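Local coordinates for protein phosphodiesterase (Candida albicans, PDB 6CPU) that belongs to the phosphodiesterase family of the HD superfamily and holds a zinc ion and a magnesium ion in a largely helical fold, at residues 133-138 and 352-357; 167-172 and 369-374; 385-390 and 413-418. All coordinates share one frame; numbering follows the deposited sequence.

The three contacts tie together parts of a mostly helical phosphodiesterase chain. Contacts 1 and 2 interleave along the sequence: helices 127-135 and 165-173, consecutive in the chain, each turn to meet a partner more than 190 residues later, in the region 352-374. Their centres lie about 12 Å apart and the two do not touch. Contact 3 comes afterwards and joins segments only 23 residues apart, on helices 377-394 and 411-421. It touches contact 2, with centres about 15 Å apart, because L169 and N172 of helix 165-173 also lean on L385 and K389. The centres of contacts 1 and 3 are about 20 Å apart. Helices 127-135 and 165-173 thus pack against the chain that follows the zinc ligands H349 and D350.

Contact 1 of 3, residues 133-138 and 352-357; sequences NWTGTT and GHPGTT
W134 and T135, in the last turn of helix 127-135, face the loop around P354. The indole of W134 comes edge-on: CE3 lies 3.7 Å from the carbonyl O of P354, which sits near the ring plane. With CG anti to the carbonyl carbon (chi1 -61°), the broad ring reaches the loop, while K268 makes a cation-pi contact with it. The next residue, T135, offers its methyl. CG2 of T135 is 3.7 Å from CB of P354, the two side chains crossing at about a right angle, and 4.0 Å from CG2 of T356, so a small apolar patch forms between them. Proline suits its place because CB and CG of its ring give that methyl a compact apolar surface. Threonine suits position 135 because its two branches divide the work: while CG2 packs, OG1 of T135 bonds to V131 O one turn back and accepts from T137 OG1 at 2.8 Å. G136 then ends the helix in a Schellman motif, at a positive phi that glycine adopts readily.

Across the contact, the loop is shaped by its own residues. G355 takes backbone angles at which a CB would press on the preceding carbonyl O, and its N gives a bond of 3.1 Å to ND1 of H353, in the plane of an imidazole stacked on H274. T357 caps helix 358-363. The side chain of P354 lies about 11 Å from the zinc ion; the helix end packs on the loop that follows the metal-binding His-Asp pair, H349 and D350, of an HD-type phosphodiesterase.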
loop_
_atom_site.group_PDB
_atom_site.type_symbol
_atom_site.label_atom_id
_atom_site.label_comp_id
_atom_site.label_asym_id
_atom_site.label_seq_id
_atom_site.Cartn_x
_atom_site.Cartn_y
_atom_site.Cartn_z
ATOM N N ASN A 133 1.858 -8.431 17.484
ATOM C CA ASN A 133 0.822 -7.554 18.056
ATOM C C ASN A 133 -0.299 -7.357 17.031
ATOM O O ASN A 133 -1.483 -7.548 17.353
ATOM C CB ASN A 133 1.348 -6.163 18.411
ATOM C CG ASN A 133 2.390 -6.143 19.528
ATOM O OD1 ASN A 133 2.391 -6.956 20.457
ATOM N ND2 ASN A 133 3.259 -5.134 19.461
ATOM N N TRP A 134 0.074 -6.942 15.823
ATOM C CA TRP A 134 -0.913 -6.590 14.786
ATOM C C TRP A 134 -1.784 -7.789 14.439
ATOM O O TRP A 134 -2.990 -7.644 14.255
ATOM C CB TRP A 134 -0.247 -6.097 13.510
ATOM C CG TRP A 134 0.570 -4.869 13.666
ATOM C CD1 TRP A 134 0.332 -3.809 14.495
ATOM C CD2 TRP A 134 1.729 -4.545 12.918
ATOM N NE1 TRP A 134 1.318 -2.847 14.332
ATOM C CE2 TRP A 134 2.183 -3.278 13.365
ATOM C CE3 TRP A 134 2.450 -5.212 11.926
ATOM C CZ2 TRP A 134 3.314 -2.664 12.836
ATOM C CZ3 TRP A 134 3.592 -4.602 11.420
ATOM C CH2 TRP A 134 4.008 -3.349 11.880
ATOM N N THR A 135 -1.162 -8.968 14.323
ATOM C CA THR A 135 -1.858 -10.164 13.862
ATOM C C THR A 135 -2.556 -10.926 14.998
ATOM O O THR A 135 -3.281 -11.884 14.726
ATOM C CB THR A 135 -0.886 -11.148 13.179
ATOM O OG1 THR A 135 0.171 -11.443 14.098
ATOM C CG2 THR A 135 -0.319 -10.577 11.897
ATOM N N GLY A 136 -2.315 -10.542 16.251
ATOM C CA GLY A 136 -2.923 -11.221 17.398
ATOM C C GLY A 136 -2.391 -12.625 17.641
ATOM O O GLY A 136 -3.098 -13.484 18.181
ATOM N N THR A 137 -1.149 -12.863 17.232
ATOM C CA THR A 137 -0.566 -14.225 17.311
ATOM C C THR A 137 0.438 -14.390 18.448
ATOM O O THR A 137 0.909 -15.512 18.694
ATOM C CB THR A 137 0.073 -14.641 15.972
ATOM O OG1 THR A 137 1.053 -13.675 15.566
ATOM C CG2 THR A 137 -0.987 -14.777 14.897
ATOM N N THR A 138 0.760 -13.299 19.143
ATOM C CA THR A 138 1.653 -13.346 20.315
ATOM C C THR A 138 0.985 -12.848 21.619
ATOM O O THR A 138 1.542 -12.002 22.335
ATOM C CB THR A 138 2.940 -12.542 20.068
ATOM O OG1 THR A 138 2.611 -11.198 19.682
ATOM C CG2 THR A 138 3.782 -13.195 18.982
ATOM N N GLY A 352 -2.912 -2.168 4.938
ATOM C CA GLY A 352 -2.901 -2.694 6.302
ATOM C C GLY A 352 -2.176 -4.018 6.412
ATOM O O GLY A 352 -2.237 -4.656 7.429
ATOM N N HIS A 353 -1.485 -4.436 5.358
ATOM C CA HIS A 353 -0.856 -5.761 5.334
ATOM C C HIS A 353 0.146 -5.836 6.473
ATOM O O HIS A 353 0.954 -4.941 6.609
ATOM C CB HIS A 353 -0.186 -5.982 3.970
ATOM C CG HIS A 353 0.180 -7.402 3.671
ATOM N ND1 HIS A 353 1.121 -8.091 4.396
ATOM C CD2 HIS A 353 -0.212 -8.238 2.679
ATOM C CE1 HIS A 353 1.274 -9.301 3.891
ATOM N NE2 HIS A 353 0.476 -9.420 2.849
ATOM N N PRO A 354 0.075 -6.876 7.330
ATOM C CA PRO A 354 0.908 -6.954 8.525
ATOM C C PRO A 354 2.285 -7.612 8.320
ATOM O O PRO A 354 3.057 -7.731 9.264
ATOM C CB PRO A 354 0.069 -7.832 9.457
ATOM C CG PRO A 354 -0.569 -8.784 8.522
ATOM C CD PRO A 354 -0.897 -7.985 7.296
ATOM N N GLY A 355 2.574 -8.018 7.101
ATOM C CA GLY A 355 3.868 -8.597 6.754
ATOM C C GLY A 355 3.898 -10.120 6.894
ATOM O O GLY A 355 4.976 -10.703 6.988
ATOM N N THR A 356 2.727 -10.760 6.914
ATOM C CA THR A 356 2.622 -12.233 7.000
ATOM C C THR A 356 2.035 -12.828 5.701
ATOM O O THR A 356 2.233 -12.277 4.634
ATOM C CB THR A 356 1.826 -12.659 8.268
ATOM O OG1 THR A 356 0.495 -12.160 8.183
ATOM C CG2 THR A 356 2.458 -12.127 9.510
ATOM N N THR A 357 1.363 -13.973 5.776
ATOM C CA THR A 357 0.745 -14.627 4.628
ATOM C C THR A 357 -0.555 -15.251 5.097
ATOM O O THR A 357 -0.720 -15.476 6.300
ATOM C CB THR A 357 1.607 -15.806 4.103
ATOM O OG1 THR A 357 1.771 -16.769 5.157
ATOM C CG2 THR A 357 2.976 -15.341 3.635
#

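Contact 2 of 3, residues 167-172 and 369-374; sequences YILNCN and ALLYND
L169 on helix 165-173 and the pair L371 and Y372 at the end of helix 367-371 form a small, mostly apolar contact between a helix and the end of another in this all-helical part of the phosphodiesterase fold. The backbones stay well apart, with 10.5 Å between the CA atoms of L169 and L371, and side chains alone bridge the gap.

L169 and L371 point at each other tip to tip, and their methyls meet with CD2 of L169 3.8 Å from CD1 of L371. The first torsion of L169, CG anti to the backbone N (chi1 -162°), sends its fork outward from the helix to the partner. Y372 comes from the opposite direction, and its phenol end lies against that same fork: OH of Y372 is 3.5 Å from CD2 and 3.6 Å from CD1 of L169, so both methyl branches meet the hydroxyl. CD2 of L169 is also 3.9 Å from the ring carbon CE2 of Y372, and is thus shared by the phenol and the leucine methyl. A branched leucine is well suited to this, since one short side chain presents two methyls, whereas the long tyrosine can span from a chain already leaving the helix.

Y372 is the residue at which the helix gives way, and D374 N turns back to bond to A369 O, wrapping the end of the helix. Helix 377-394 packs alongside: L169 touches S384 and L385, and Y372 touches S380. On the other helix, N172 folds back on its own backbone: its ND2 donates to I168 O at 2.9 Å, 157° at the hydrogen, while the backbone N of N172 reaches that oxygen from the opposite face of the carbonyl plane.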
loop_
_atom_site.group_PDB
_atom_site.type_symbol
_atom_site.label_atom_id
_atom_site.label_comp_id
_atom_site.label_asym_id
_atom_site.label_seq_id
_atom_site.Cartn_x
_atom_site.Cartn_y
_atom_site.Cartn_z
ATOM N N TYR A 167 -9.097 -4.637 15.642
ATOM C CA TYR A 167 -9.544 -3.352 16.191
ATOM C C TYR A 167 -9.862 -2.362 15.062
ATOM O O TYR A 167 -10.917 -1.683 15.069
ATOM C CB TYR A 167 -8.480 -2.785 17.122
ATOM C CG TYR A 167 -8.670 -1.333 17.434
ATOM C CD1 TYR A 167 -9.606 -0.928 18.377
ATOM C CD2 TYR A 167 -7.933 -0.362 16.776
ATOM C CE1 TYR A 167 -9.786 0.413 18.659
ATOM C CE2 TYR A 167 -8.107 0.977 17.051
ATOM C CZ TYR A 167 -9.043 1.355 17.984
ATOM O OH TYR A 167 -9.221 2.692 18.256
ATOM N N ILE A 168 -8.953 -2.272 14.096
ATOM C CA ILE A 168 -9.116 -1.340 12.999
ATOM C C ILE A 168 -10.291 -1.784 12.122
ATOM O O ILE A 168 -11.109 -0.962 11.719
ATOM C CB ILE A 168 -7.827 -1.203 12.160
ATOM C CG1 ILE A 168 -6.694 -0.626 13.024
ATOM C CG2 ILE A 168 -8.085 -0.309 10.957
ATOM C CD1 ILE A 168 -5.305 -0.796 12.420
ATOM N N LEU A 169 -10.374 -3.080 11.856
ATOM C CA LEU A 169 -11.457 -3.635 11.053
ATOM C C LEU A 169 -12.827 -3.332 11.692
ATOM O O LEU A 169 -13.742 -2.822 11.023
ATOM C CB LEU A 169 -11.243 -5.133 10.929
ATOM C CG LEU A 169 -11.946 -5.913 9.842
ATOM C CD1 LEU A 169 -11.581 -5.406 8.458
ATOM C CD2 LEU A 169 -11.566 -7.381 10.004
ATOM N N ASN A 170 -12.942 -3.615 12.982
ATOM C CA ASN A 170 -14.185 -3.380 13.732
ATOM C C ASN A 170 -14.548 -1.907 13.800
ATOM O O ASN A 170 -15.709 -1.549 13.602
ATOM C CB ASN A 170 -14.083 -3.943 15.141
ATOM C CG ASN A 170 -15.337 -3.674 15.975
ATOM O OD1 ASN A 170 -15.386 -2.726 16.778
ATOM N ND2 ASN A 170 -16.357 -4.491 15.775
ATOM N N CYS A 171 -13.558 -1.056 14.050
ATOM C CA CYS A 171 -13.802 0.370 14.159
ATOM C C CYS A 171 -14.371 0.929 12.856
ATOM O O CYS A 171 -15.274 1.766 12.877
ATOM C CB CYS A 171 -12.533 1.125 14.544
ATOM S SG CYS A 171 -12.814 2.902 14.649
ATOM N N ASN A 172 -13.847 0.473 11.722
ATOM C CA ASN A 172 -14.308 0.985 10.446
ATOM C C ASN A 172 -15.602 0.373 9.927
ATOM O O ASN A 172 -16.270 0.990 9.084
ATOM C CB ASN A 172 -13.206 0.907 9.404
ATOM C CG ASN A 172 -12.150 1.939 9.650
ATOM O OD1 ASN A 172 -12.317 3.109 9.303
ATOM N ND2 ASN A 172 -11.090 1.538 10.317
ATOM N N ALA A 369 -8.145 -14.568 10.681
ATOM C CA ALA A 369 -8.442 -15.853 10.043
ATOM C C ALA A 369 -9.711 -16.474 10.640
ATOM O O ALA A 369 -10.508 -17.053 9.904
ATOM C CB ALA A 369 -7.257 -16.819 10.176
ATOM N N LEU A 370 -9.909 -16.331 11.950
ATOM C CA LEU A 370 -11.130 -16.846 12.598
ATOM C C LEU A 370 -12.376 -16.079 12.149
ATOM O O LEU A 370 -13.429 -16.672 11.949
ATOM C CB LEU A 370 -11.008 -16.833 14.124
ATOM C CG LEU A 370 -9.808 -17.576 14.729
ATOM C CD1 LEU A 370 -9.955 -17.638 16.236
ATOM C CD2 LEU A 370 -9.653 -18.972 14.149
ATOM N N LEU A 371 -12.250 -14.769 11.976
ATOM C CA LEU A 371 -13.363 -13.947 11.461
ATOM C C LEU A 371 -13.754 -14.324 10.033
ATOM O O LEU A 371 -14.943 -14.369 9.680
ATOM C CB LEU A 371 -12.985 -12.466 11.456
ATOM C CG LEU A 371 -13.051 -11.553 12.671
ATOM C CD1 LEU A 371 -12.429 -10.192 12.357
ATOM C CD2 LEU A 371 -14.484 -11.361 13.117
ATOM N N TYR A 372 -12.740 -14.564 9.204
ATOM C CA TYR A 372 -12.946 -14.789 7.776
ATOM C C TYR A 372 -12.991 -16.281 7.396
ATOM O O TYR A 372 -12.955 -16.628 6.210
ATOM C CB TYR A 372 -11.871 -14.032 6.980
ATOM C CG TYR A 372 -12.114 -12.538 6.963
ATOM C CD1 TYR A 372 -13.311 -12.016 6.472
ATOM C CD2 TYR A 372 -11.151 -11.644 7.408
ATOM C CE1 TYR A 372 -13.562 -10.647 6.468
ATOM C CE2 TYR A 372 -11.377 -10.281 7.376
ATOM C CZ TYR A 372 -12.589 -9.783 6.928
ATOM O OH TYR A 372 -12.796 -8.415 6.886
ATOM N N ASN A 373 -13.046 -17.140 8.410
ATOM C CA ASN A 373 -13.202 -18.581 8.243
ATOM C C ASN A 373 -12.129 -19.198 7.363
ATOM O O ASN A 373 -12.411 -20.104 6.590
ATOM C CB ASN A 373 -14.592 -18.868 7.688
ATOM C CG ASN A 373 -15.675 -18.256 8.543
ATOM O OD1 ASN A 373 -15.749 -18.502 9.744
ATOM N ND2 ASN A 373 -16.485 -17.409 7.943
ATOM N N ASP A 374 -10.912 -18.673 7.476
ATOM C CA ASP A 374 -9.782 -19.084 6.635
ATOM C C ASP A 374 -9.915 -18.755 5.144
ATOM O O ASP A 374 -9.041 -19.160 4.362
ATOM C CB ASP A 374 -9.507 -20.598 6.769
ATOM C CG ASP A 374 -9.118 -21.012 8.163
ATOM O OD1 ASP A 374 -8.868 -20.137 9.020
ATOM O OD2 ASP A 374 -9.041 -22.245 8.405
#

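Contact 3 of 3, residues 385-390 and 413-418; sequences LFINKV and SLIISS
I387, with F386 beside it, meets I415 and I416 where two helices of the HD-superfamily fold, 377-394 and 411-421, pack together. The segments 385-390 and 413-418 run at 137° to each other, with their axes 10.6 Å apart at closest, a spacing that isoleucines and the phenyl ring fill without a single hydrogen bond across.

The main bump from helix 411-421 is the CG2 methyl of I415, which enters the dip between F386 and I387. CG2 of I415 lies 4.0 Å from CD2 of F386, at the edge of the phenyl ring and near its plane, and 3.8 Å from CD1 of I387. The side chains of F386 and I415 cross at about a right angle, and the ring edge of F386 forms one wall of the hollow, the bent tip of I387 the other. That bend is set by the second torsion of I387 (chi2 -55°), which folds CD1 round to the I415 side. The middle of the same arm serves the other neighbour: CG1 of I387 is 3.9 Å from CG1 of I416. One isoleucine therefore lies against two consecutive residues of the partner helix. Beta-branching suits I415, whose CG2 stands close to the backbone as the methyl that fills the dip, whereas the unbranched arm CG1-CD1 of I387 lets it reach two neighbours.

F386 lies on the side of V344 in helix 336-348, and V344 touches both F386 and I415; this helix leads to the zinc ligands H349 and D350. Helix 377-394 widens into a pi-type turn at 386-390, in which the V390 bonds are weak. On helix 411-421 the hydroxyl of S418 is settled within its own helix, OG donating to L414 O at 2.9 Å.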
loop_
_atom_site.group_PDB
_atom_site.type_symbol
_atom_site.label_atom_id
_atom_site.label_comp_id
_atom_site.label_asym_id
_atom_site.label_seq_id
_atom_site.Cartn_x
_atom_site.Cartn_y
_atom_site.Cartn_z
ATOM N N LEU A 385 -10.912 -2.659 4.839
ATOM C CA LEU A 385 -10.205 -1.421 5.184
ATOM C C LEU A 385 -10.192 -0.389 4.078
ATOM O O LEU A 385 -10.451 0.782 4.318
ATOM C CB LEU A 385 -8.752 -1.702 5.589
ATOM C CG LEU A 385 -8.521 -1.689 7.085
ATOM C CD1 LEU A 385 -9.286 -2.814 7.749
ATOM C CD2 LEU A 385 -7.035 -1.765 7.409
ATOM N N PHE A 386 -9.821 -0.788 2.868
ATOM C CA PHE A 386 -9.667 0.206 1.815
ATOM C C PHE A 386 -10.985 0.919 1.523
ATOM O O PHE A 386 -11.020 2.150 1.373
ATOM C CB PHE A 386 -9.100 -0.422 0.554
ATOM C CG PHE A 386 -8.746 0.568 -0.511
ATOM C CD1 PHE A 386 -7.916 1.660 -0.235
ATOM C CD2 PHE A 386 -9.204 0.398 -1.798
ATOM C CE1 PHE A 386 -7.581 2.564 -1.245
ATOM C CE2 PHE A 386 -8.868 1.293 -2.804
ATOM C CZ PHE A 386 -8.050 2.369 -2.529
ATOM N N ILE A 387 -12.074 0.162 1.487
ATOM C CA ILE A 387 -13.377 0.771 1.230
ATOM C C ILE A 387 -13.841 1.583 2.433
ATOM O O ILE A 387 -14.221 2.737 2.285
ATOM C CB ILE A 387 -14.468 -0.265 0.876
ATOM C CG1 ILE A 387 -14.086 -1.085 -0.367
ATOM C CG2 ILE A 387 -15.828 0.438 0.713
ATOM C CD1 ILE A 387 -13.765 -0.272 -1.609
ATOM N N ASN A 388 -13.803 0.996 3.629
ATOM C CA ASN A 388 -14.496 1.587 4.767
ATOM C C ASN A 388 -13.680 2.612 5.531
ATOM O O ASN A 388 -14.245 3.527 6.128
ATOM C CB ASN A 388 -14.982 0.511 5.705
ATOM C CG ASN A 388 -15.934 -0.453 5.021
ATOM O OD1 ASN A 388 -16.861 -0.039 4.338
ATOM N ND2 ASN A 388 -15.710 -1.723 5.210
ATOM N N LYS A 389 -12.356 2.463 5.517
ATOM C CA LYS A 389 -11.497 3.463 6.146
ATOM C C LYS A 389 -11.096 4.551 5.163
ATOM O O LYS A 389 -11.217 5.729 5.474
ATOM C CB LYS A 389 -10.246 2.826 6.769
ATOM C CG LYS A 389 -9.263 3.832 7.358
ATOM C CD LYS A 389 -8.153 3.134 8.128
ATOM C CE LYS A 389 -7.031 4.091 8.520
ATOM N NZ LYS A 389 -7.497 5.182 9.406
ATOM N N VAL A 390 -10.569 4.168 4.003
ATOM C CA VAL A 390 -9.976 5.135 3.088
ATOM C C VAL A 390 -11.014 5.794 2.164
ATOM O O VAL A 390 -11.247 6.998 2.269
ATOM C CB VAL A 390 -8.822 4.513 2.269
ATOM C CG1 VAL A 390 -8.264 5.529 1.288
ATOM C CG2 VAL A 390 -7.730 4.027 3.200
ATOM N N SER A 413 -18.119 -2.121 -5.645
ATOM C CA SER A 413 -18.168 -3.566 -5.900
ATOM C C SER A 413 -17.056 -4.049 -6.816
ATOM O O SER A 413 -16.523 -5.134 -6.620
ATOM C CB SER A 413 -19.534 -3.961 -6.488
ATOM O OG SER A 413 -20.552 -3.758 -5.535
ATOM N N LEU A 414 -16.699 -3.241 -7.815
ATOM C CA LEU A 414 -15.618 -3.602 -8.727
ATOM C C LEU A 414 -14.280 -3.608 -8.002
ATOM O O LEU A 414 -13.470 -4.508 -8.206
ATOM C CB LEU A 414 -15.570 -2.646 -9.919
ATOM C CG LEU A 414 -14.452 -2.873 -10.946
ATOM C CD1 LEU A 414 -14.445 -4.301 -11.462
ATOM C CD2 LEU A 414 -14.606 -1.879 -12.095
ATOM N N ILE A 415 -14.061 -2.611 -7.146
ATOM C CA ILE A 415 -12.823 -2.543 -6.361
ATOM C C ILE A 415 -12.698 -3.757 -5.429
ATOM O O ILE A 415 -11.615 -4.359 -5.331
ATOM C CB ILE A 415 -12.720 -1.209 -5.590
ATOM C CG1 ILE A 415 -12.477 -0.062 -6.580
ATOM C CG2 ILE A 415 -11.595 -1.281 -4.557
ATOM C CD1 ILE A 415 -12.567 1.331 -5.992
ATOM N N ILE A 416 -13.794 -4.121 -4.752
ATOM C CA ILE A 416 -13.810 -5.292 -3.860
ATOM C C ILE A 416 -13.463 -6.553 -4.642
ATOM O O ILE A 416 -12.608 -7.349 -4.240
ATOM C CB ILE A 416 -15.182 -5.468 -3.169
ATOM C CG1 ILE A 416 -15.413 -4.312 -2.180
ATOM C CG2 ILE A 416 -15.273 -6.833 -2.486
ATOM C CD1 ILE A 416 -16.839 -4.182 -1.695
ATOM N N SER A 417 -14.143 -6.724 -5.770
ATOM C CA SER A 417 -13.906 -7.867 -6.640
ATOM C C SER A 417 -12.425 -7.990 -7.016
ATOM O O SER A 417 -11.828 -9.060 -6.900
ATOM C CB SER A 417 -14.787 -7.742 -7.897
ATOM O OG SER A 417 -14.350 -8.629 -8.900
ATOM N N SER A 418 -11.821 -6.883 -7.435
ATOM C CA SER A 418 -10.435 -6.901 -7.908
ATOM C C SER A 418 -9.468 -7.161 -6.746
ATOM O O SER A 418 -8.522 -7.946 -6.876
ATOM C CB SER A 418 -10.093 -5.603 -8.644
ATOM O OG SER A 418 -11.069 -5.312 -9.653
#